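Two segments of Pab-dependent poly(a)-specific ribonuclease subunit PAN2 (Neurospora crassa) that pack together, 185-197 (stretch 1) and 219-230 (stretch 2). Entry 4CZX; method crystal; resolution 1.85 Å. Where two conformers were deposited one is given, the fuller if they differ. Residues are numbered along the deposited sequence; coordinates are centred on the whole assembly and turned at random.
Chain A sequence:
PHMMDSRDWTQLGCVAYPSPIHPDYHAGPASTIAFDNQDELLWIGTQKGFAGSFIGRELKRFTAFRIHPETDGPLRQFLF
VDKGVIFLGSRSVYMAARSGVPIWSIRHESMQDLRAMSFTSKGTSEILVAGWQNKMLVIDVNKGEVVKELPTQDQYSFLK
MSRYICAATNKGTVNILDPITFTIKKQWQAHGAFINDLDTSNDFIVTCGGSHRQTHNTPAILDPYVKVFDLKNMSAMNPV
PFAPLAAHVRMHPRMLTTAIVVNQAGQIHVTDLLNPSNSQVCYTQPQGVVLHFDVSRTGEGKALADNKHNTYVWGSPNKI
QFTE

Stretch 1, residues 185-197: KKQWQAHGAFIND
Stretch 2, residues 219-230: PAILDPYVKVFD

Stretch 1 enters as a strand over 185-189, loops through 190-193, returns to strand at Phe 194 and Ile 195, and the chain turns a corner at 196. Stretch 2 approaches as a loop from Pro 219, bends at Pro 224 (phi/psi -82/36) and continues as a strand to Asp 230. The axes of strands 185-189 and 225-230 come within 9.3 Å, with their N-to-C directions at 156°, so they run roughly antiparallel. That separation is too wide for backbone pairing, and no main-chain hydrogen bond links the stretches; side chains fill the gap. The CA register pairs Trp 188 with Phe 229 (8.2 Å between CA atoms), Ala 190 with Lys 227 (6.1 Å), Phe 194 with Ala 220 (9.0 Å) and Asn 196 with Leu 222 (8.3 Å). Together the stretches bury 633 Å², both sides summed.

Trp 188 (phi/psi -121/125, chi1 t, chi2 43°) and Phe 229 (-129/135, chi1 t, chi2 89°) point their CA-to-CB bonds toward each other's stretch. Phe 229 CB sits over the Trp 188 six-membered ring, 3.5 Å from its centroid and 5° off the normal, a CH-pi contact. The Phe 229 ring is oblique to the indole, at 46° to the five-membered ring with centroids 4.8 Å apart; Trp 188 CG and Phe 229 CD1 approach to 3.6 Å. Lys 186 (chi1 t) extends this apolar patch, its CG 4.3 Å from Phe 229 CZ.

The indole nitrogen is satisfied by solvent: Trp 188 NE1 donates to water 1 at 3.0 Å, and the same water accepts from Lys 227 NZ at 2.8 Å, bridging the stretches. Lys 227 (chi1 m, chi2 m, chi3 -148°, chi4 p) also directs NZ to Ala 190 O, a weak hydrogen bond of 3.2 Å. Lys 227 CG also lies over one face of the His 191 ring, 4.0 Å from its centroid and 28° off the normal, and 3.2 Å from Ala 190 O.

His 191 (-134/167, chi1 m, chi2 -96°) makes the best-aligned polar link. Its CA-to-CB bond points sideways, but the ring end comes nearer, and His 191 ND1 donates to Asp 223 OD2 at 2.9 Å with an N-H...acceptor angle of 179°. The carboxylate oxygen lies at the ring edge, near its plane. His 191 NE2 is hydrogen-bonded elsewhere in the structure, so both ring nitrogens are satisfied. Asp 223 (chi1 m, chi2 -30°) uses OD2 twice, since water 2 donates to it at 2.6 Å while accepting from Gly 192 N at 3.1 Å. Within stretch 1, Gln 189 NE2 donates to His 191 O at 2.9 Å (139°).

A further, mainly apolar cluster forms around Phe 194. Phe 194 (-152/158, chi1 p, chi2 -85°) brings CE1 to 3.9 Å from Ala 220 CB, and its CE2 meets Leu 222 CD2 at 4.0 Å, edge-on to the ring. Leu 222 (chi1 m, chi2 t) also places CD2 4.0 Å from Asn 196 CB.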

# COMPACT_ATOMS: atom_id res chain seq x y z
N LYS A 185 -39.17 35.86 -4.91
CA LYS A 185 -40.53 36.34 -5.18
C LYS A 185 -41.31 36.54 -3.88
O LYS A 185 -42.18 37.40 -3.79
CB LYS A 185 -41.27 35.37 -6.09
CG LYS A 185 -40.60 35.14 -7.44
CD LYS A 185 -41.58 34.60 -8.47
CE LYS A 185 -41.49 35.38 -9.78
NZ LYS A 185 -42.07 34.62 -10.92
N LYS A 186 -40.99 35.73 -2.87
CA LYS A 186 -41.76 35.70 -1.64
C LYS A 186 -40.99 34.95 -0.55
O LYS A 186 -40.32 33.96 -0.84
CB LYS A 186 -43.11 35.02 -1.90
CG LYS A 186 -43.96 34.76 -0.68
CD LYS A 186 -44.71 36.00 -0.25
CE LYS A 186 -46.05 35.65 0.37
NZ LYS A 186 -46.77 36.85 0.85
N GLN A 187 -41.06 35.44 0.69
CA GLN A 187 -40.47 34.74 1.82
C GLN A 187 -41.57 34.25 2.76
O GLN A 187 -42.50 35.00 3.07
CB GLN A 187 -39.47 35.65 2.55
CG GLN A 187 -38.40 36.22 1.63
CD GLN A 187 -37.25 36.90 2.36
OE1 GLN A 187 -37.10 38.12 2.32
NE2 GLN A 187 -36.42 36.10 3.03
N TRP A 188 -41.45 33.00 3.20
CA TRP A 188 -42.45 32.37 4.05
C TRP A 188 -41.81 31.93 5.36
O TRP A 188 -40.81 31.22 5.36
CB TRP A 188 -43.06 31.17 3.30
CG TRP A 188 -44.02 30.31 4.07
CD1 TRP A 188 -45.01 30.72 4.92
CD2 TRP A 188 -44.08 28.88 4.05
NE1 TRP A 188 -45.68 29.63 5.43
CE2 TRP A 188 -45.12 28.49 4.92
CE3 TRP A 188 -43.34 27.89 3.39
CZ2 TRP A 188 -45.45 27.15 5.14
CZ3 TRP A 188 -43.66 26.56 3.62
CH2 TRP A 188 -44.70 26.20 4.49
N GLN A 189 -42.38 32.37 6.48
CA GLN A 189 -41.85 31.96 7.78
C GLN A 189 -42.42 30.60 8.16
O GLN A 189 -43.54 30.51 8.65
CB GLN A 189 -42.18 33.00 8.86
CG GLN A 189 -41.51 32.70 10.18
CD GLN A 189 -40.03 32.98 10.13
OE1 GLN A 189 -39.62 34.09 9.80
NE2 GLN A 189 -39.22 31.97 10.44
N ALA A 190 -41.66 29.54 7.93
CA ALA A 190 -42.17 28.20 8.15
C ALA A 190 -41.98 27.76 9.60
O ALA A 190 -42.94 27.41 10.28
CB ALA A 190 -41.51 27.21 7.20
N HIS A 191 -40.74 27.78 10.08
CA HIS A 191 -40.47 27.39 11.45
C HIS A 191 -39.53 28.39 12.12
O HIS A 191 -38.94 29.24 11.46
CB HIS A 191 -39.88 25.97 11.48
CG HIS A 191 -40.72 24.97 10.76
ND1 HIS A 191 -41.63 24.15 11.40
CD2 HIS A 191 -40.80 24.66 9.44
CE1 HIS A 191 -42.23 23.39 10.51
NE2 HIS A 191 -41.75 23.68 9.31
N GLY A 192 -39.42 28.30 13.44
CA GLY A 192 -38.69 29.29 14.20
C GLY A 192 -37.19 29.39 13.98
O GLY A 192 -36.65 30.49 13.94
N ALA A 193 -36.51 28.25 13.84
CA ALA A 193 -35.04 28.26 13.72
C ALA A 193 -34.49 27.33 12.65
O ALA A 193 -33.39 27.56 12.12
CB ALA A 193 -34.40 27.92 15.06
N PHE A 194 -35.20 26.24 12.37
CA PHE A 194 -34.71 25.29 11.37
C PHE A 194 -35.82 24.54 10.66
O PHE A 194 -36.92 24.36 11.17
CB PHE A 194 -33.74 24.27 11.98
CG PHE A 194 -34.39 23.27 12.89
CD1 PHE A 194 -34.61 23.58 14.24
CD2 PHE A 194 -34.78 22.02 12.42
CE1 PHE A 194 -35.22 22.66 15.09
CE2 PHE A 194 -35.39 21.10 13.25
CZ PHE A 194 -35.61 21.42 14.60
N ILE A 195 -35.46 24.05 9.49
CA ILE A 195 -36.29 23.21 8.67
C ILE A 195 -35.56 21.88 8.55
O ILE A 195 -34.42 21.84 8.11
CB ILE A 195 -36.53 23.85 7.30
CG1 ILE A 195 -37.55 24.99 7.45
CG2 ILE A 195 -37.02 22.82 6.27
CD1 ILE A 195 -37.64 25.92 6.27
N ASN A 196 -36.19 20.80 9.02
CA ASN A 196 -35.59 19.48 8.96
C ASN A 196 -35.88 18.77 7.62
O ASN A 196 -35.20 17.81 7.24
CB ASN A 196 -36.11 18.62 10.12
CG ASN A 196 -35.27 17.38 10.33
OD1 ASN A 196 -34.05 17.47 10.41
ND2 ASN A 196 -35.90 16.22 10.38
N ASP A 197 -36.90 19.25 6.92
CA ASP A 197 -37.32 18.64 5.66
C ASP A 197 -38.20 19.58 4.86
O ASP A 197 -38.98 20.36 5.42
CB ASP A 197 -38.06 17.32 5.91
CG ASP A 197 -38.00 16.36 4.71
OD1 ASP A 197 -37.46 16.75 3.65
OD2 ASP A 197 -38.47 15.21 4.83
N PRO A 219 -32.33 20.43 23.67
CA PRO A 219 -32.25 19.69 22.41
C PRO A 219 -33.15 20.34 21.36
O PRO A 219 -34.13 20.98 21.74
CB PRO A 219 -32.73 18.29 22.80
CG PRO A 219 -32.46 18.20 24.29
CD PRO A 219 -32.76 19.58 24.79
N ALA A 220 -32.80 20.21 20.09
CA ALA A 220 -33.68 20.72 19.03
C ALA A 220 -34.96 19.89 19.05
O ALA A 220 -34.91 18.66 18.93
CB ALA A 220 -33.01 20.64 17.65
N ILE A 221 -36.09 20.55 19.22
CA ILE A 221 -37.37 19.87 19.28
C ILE A 221 -38.18 20.14 18.01
O ILE A 221 -38.29 21.29 17.56
CB ILE A 221 -38.15 20.31 20.53
CG1 ILE A 221 -37.27 20.12 21.77
CG2 ILE A 221 -39.47 19.56 20.65
CD1 ILE A 221 -37.84 20.71 23.04
N LEU A 222 -38.74 19.08 17.43
CA LEU A 222 -39.58 19.22 16.23
C LEU A 222 -41.01 19.70 16.54
O LEU A 222 -41.54 19.45 17.63
CB LEU A 222 -39.65 17.88 15.50
CG LEU A 222 -38.33 17.50 14.83
CD1 LEU A 222 -38.31 16.00 14.55
CD2 LEU A 222 -38.18 18.30 13.54
N ASP A 223 -41.62 20.39 15.58
CA ASP A 223 -42.98 20.92 15.75
C ASP A 223 -44.06 19.86 15.57
O ASP A 223 -43.89 18.91 14.81
CB ASP A 223 -43.22 22.07 14.76
CG ASP A 223 -42.52 23.35 15.17
OD1 ASP A 223 -42.32 23.59 16.39
OD2 ASP A 223 -42.16 24.14 14.27
N PRO A 224 -45.20 20.02 16.27
CA PRO A 224 -46.32 19.07 16.22
C PRO A 224 -47.21 19.30 14.99
O PRO A 224 -48.44 19.17 15.06
CB PRO A 224 -47.09 19.38 17.51
CG PRO A 224 -46.88 20.84 17.69
CD PRO A 224 -45.44 21.07 17.28
N TYR A 225 -46.58 19.67 13.88
CA TYR A 225 -47.31 19.94 12.66
C TYR A 225 -46.38 20.00 11.47
O TYR A 225 -45.17 20.17 11.62
CB TYR A 225 -48.10 21.25 12.75
CG TYR A 225 -47.28 22.41 13.28
CD1 TYR A 225 -46.34 23.06 12.49
CD2 TYR A 225 -47.47 22.87 14.58
CE1 TYR A 225 -45.59 24.12 12.98
CE2 TYR A 225 -46.72 23.93 15.09
CZ TYR A 225 -45.79 24.55 14.28
OH TYR A 225 -45.04 25.61 14.77
N VAL A 226 -46.98 19.86 10.29
CA VAL A 226 -46.31 20.16 9.04
C VAL A 226 -46.80 21.53 8.56
O VAL A 226 -48.01 21.79 8.57
CB VAL A 226 -46.61 19.09 7.98
CG1 VAL A 226 -46.12 19.53 6.60
CG2 VAL A 226 -45.98 17.77 8.38
N LYS A 227 -45.88 22.41 8.18
CA LYS A 227 -46.27 23.71 7.64
C LYS A 227 -46.60 23.58 6.15
O LYS A 227 -45.94 22.85 5.43
CB LYS A 227 -45.17 24.74 7.85
CG LYS A 227 -45.10 25.28 9.27
CD LYS A 227 -46.44 25.97 9.63
CE LYS A 227 -46.23 27.13 10.58
NZ LYS A 227 -45.97 28.39 9.83
N VAL A 228 -47.65 24.27 5.71
CA VAL A 228 -48.15 24.13 4.34
C VAL A 228 -48.29 25.48 3.65
O VAL A 228 -48.84 26.43 4.22
CB VAL A 228 -49.53 23.41 4.31
CG1 VAL A 228 -50.02 23.21 2.87
CG2 VAL A 228 -49.45 22.09 5.07
N PHE A 229 -47.83 25.55 2.41
CA PHE A 229 -47.90 26.78 1.62
C PHE A 229 -48.53 26.50 0.25
O PHE A 229 -48.18 25.52 -0.40
CB PHE A 229 -46.51 27.39 1.46
CG PHE A 229 -46.52 28.76 0.84
CD1 PHE A 229 -46.62 29.89 1.64
CD2 PHE A 229 -46.40 28.93 -0.54
CE1 PHE A 229 -46.63 31.16 1.08
CE2 PHE A 229 -46.42 30.19 -1.10
CZ PHE A 229 -46.53 31.32 -0.28
N ASP A 230 -49.45 27.37 -0.16
CA ASP A 230 -50.15 27.27 -1.44
C ASP A 230 -49.33 27.92 -2.54
O ASP A 230 -49.23 29.14 -2.59
CB ASP A 230 -51.53 27.94 -1.32
CG ASP A 230 -52.35 27.89 -2.61
OD1 ASP A 230 -51.84 27.53 -3.70
OD2 ASP A 230 -53.55 28.24 -2.52
O HOH W 1 -47.34 29.84 7.93
O HOH W 2 -41.19 26.38 15.03